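Local coordinates for hypothetical protein (Pseudomonas aeruginosa, PDB 2H9F) that probably isomerises methylaconitate as a PrpF-type isomerase, at residues F193-V199 / I331-L335. Residues are numbered along the deposited sequence; the frame is centred on the assembly and turned at random.
Sequences FPTGNLV and IPGTL
Leu198 lodges CD2 against both the Phe193 ring and Ile331, while CD1 reaches the backbone of the turn 331-335. CD2 sits over one face of that ring, offset toward the rim, and meets Ile331 CG2 at 3.7 Å; CD1 forks off to Pro332 O and the CA of Gly333. With CG anti to the carbonyl carbon (chi1 -65°) and the chain then extended, Leu198 spreads this fork across the turn. Ile331 arrives from the direction opposite to Phe193: its CD1 lies near the plane of the ring, at the edge, 3.8 Å from Phe193 CE2. The Thr334 side chain runs at about a right angle to that of Phe193, and its CG2 lies 3.8 Å from Phe193 CZ. Trp370, from strand 369-386, meets the same ring with the planes steeply inclined and also touches Leu198 and Ile331, so this half of the contact is close-packed and largely buried.

The Pro332-Gly333 backbone is tight as well, with Leu198 CD1 3.1 Å from Pro332 O. Only the Pro332 ring marks the loose, solvent side: its CB points away from 193-199. Val199 covers the other flank. Its CG1, anti to the backbone N (chi1 -175°), meets Leu335 CD2 at 3.9 Å, while CG2 lies 3.2 Å from Gly333 O. The segments meet through methyl-to-methyl and methyl-to-carbonyl contacts, and Thr213 of strand 208-216 adds a polar link: its OG1 hydrogen-bonds both Leu198 O and Leu335 N. Thr334 OG1 is held by Ala328 O and by the backbone N of Asn337, the latter bond capping the helix.

On one side, a type I turn from Phe193 to Gly196, with an ST turn at Thr195, leads into strand 200-204; on the other, a type II turn with glycine third, Ile331 to Thr334, links helix 319-330 to helix 335-339, with Thr334 as N-cap.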
# COMPACT_ATOMS: atom_id res chain seq x y z
N PHE A 193 21.69 32.35 9.55
CA PHE A 193 22.61 32.86 8.54
C PHE A 193 24.02 32.58 8.99
O PHE A 193 24.62 33.37 9.71
CB PHE A 193 22.41 34.34 8.34
CG PHE A 193 21.08 34.67 7.73
CD1 PHE A 193 20.83 34.37 6.41
CD2 PHE A 193 20.06 35.23 8.50
CE1 PHE A 193 19.59 34.65 5.84
CE2 PHE A 193 18.84 35.49 7.95
CZ PHE A 193 18.60 35.20 6.62
N PRO A 194 24.55 31.41 8.61
CA PRO A 194 25.86 31.03 9.12
C PRO A 194 26.98 31.97 8.73
O PRO A 194 27.97 32.03 9.45
CB PRO A 194 26.09 29.64 8.54
CG PRO A 194 25.14 29.52 7.40
CD PRO A 194 23.96 30.37 7.75
N THR A 195 26.86 32.70 7.62
CA THR A 195 27.91 33.68 7.31
C THR A 195 27.73 34.97 8.10
O THR A 195 28.63 35.79 8.12
CB THR A 195 27.94 34.05 5.83
OG1 THR A 195 26.75 34.78 5.52
CG2 THR A 195 28.00 32.79 4.99
N GLY A 196 26.59 35.15 8.74
CA GLY A 196 26.26 36.41 9.39
C GLY A 196 25.71 37.47 8.46
O GLY A 196 25.46 38.59 8.89
N ASN A 197 25.49 37.15 7.19
CA ASN A 197 24.98 38.13 6.23
C ASN A 197 23.78 37.60 5.52
O ASN A 197 23.70 36.40 5.27
CB ASN A 197 26.04 38.46 5.19
CG ASN A 197 27.30 38.96 5.81
OD1 ASN A 197 27.27 39.84 6.66
ND2 ASN A 197 28.43 38.41 5.37
N LEU A 198 22.87 38.52 5.17
CA LEU A 198 21.66 38.18 4.44
C LEU A 198 21.95 37.87 3.00
O LEU A 198 21.22 37.11 2.36
CB LEU A 198 20.68 39.35 4.49
CG LEU A 198 20.11 39.70 5.88
CD1 LEU A 198 19.15 40.88 5.74
CD2 LEU A 198 19.43 38.50 6.54
N VAL A 199 23.00 38.51 2.48
CA VAL A 199 23.50 38.27 1.13
C VAL A 199 25.00 38.33 1.15
O VAL A 199 25.57 39.19 1.82
CB VAL A 199 22.95 39.30 0.13
CG1 VAL A 199 23.37 38.95 -1.27
CG2 VAL A 199 21.44 39.36 0.23
N ILE A 331 12.39 37.55 5.70
CA ILE A 331 13.50 38.27 6.30
C ILE A 331 13.95 39.31 5.28
O ILE A 331 14.51 38.99 4.24
CB ILE A 331 14.65 37.35 6.79
CG1 ILE A 331 14.19 36.51 7.98
CG2 ILE A 331 15.87 38.16 7.30
CD1 ILE A 331 15.08 35.37 8.33
N PRO A 332 13.67 40.58 5.57
CA PRO A 332 13.92 41.59 4.56
C PRO A 332 15.38 41.73 4.22
O PRO A 332 16.23 41.81 5.11
CB PRO A 332 13.37 42.87 5.18
CG PRO A 332 13.24 42.60 6.57
CD PRO A 332 13.09 41.18 6.79
N GLY A 333 15.69 41.74 2.94
CA GLY A 333 17.07 41.90 2.48
C GLY A 333 17.66 40.66 1.83
O GLY A 333 18.66 40.76 1.13
N THR A 334 17.07 39.49 2.08
CA THR A 334 17.55 38.27 1.43
C THR A 334 17.19 38.34 -0.04
O THR A 334 16.32 39.12 -0.46
CB THR A 334 16.95 36.96 2.03
OG1 THR A 334 15.57 36.88 1.69
CG2 THR A 334 17.13 36.90 3.53
N LEU A 335 17.88 37.52 -0.83
CA LEU A 335 17.62 37.47 -2.26
C LEU A 335 16.21 36.99 -2.52
O LEU A 335 15.60 37.40 -3.50
CB LEU A 335 18.64 36.55 -2.97
CG LEU A 335 20.11 36.96 -3.03
CD1 LEU A 335 20.91 35.96 -3.93
CD2 LEU A 335 20.23 38.44 -3.51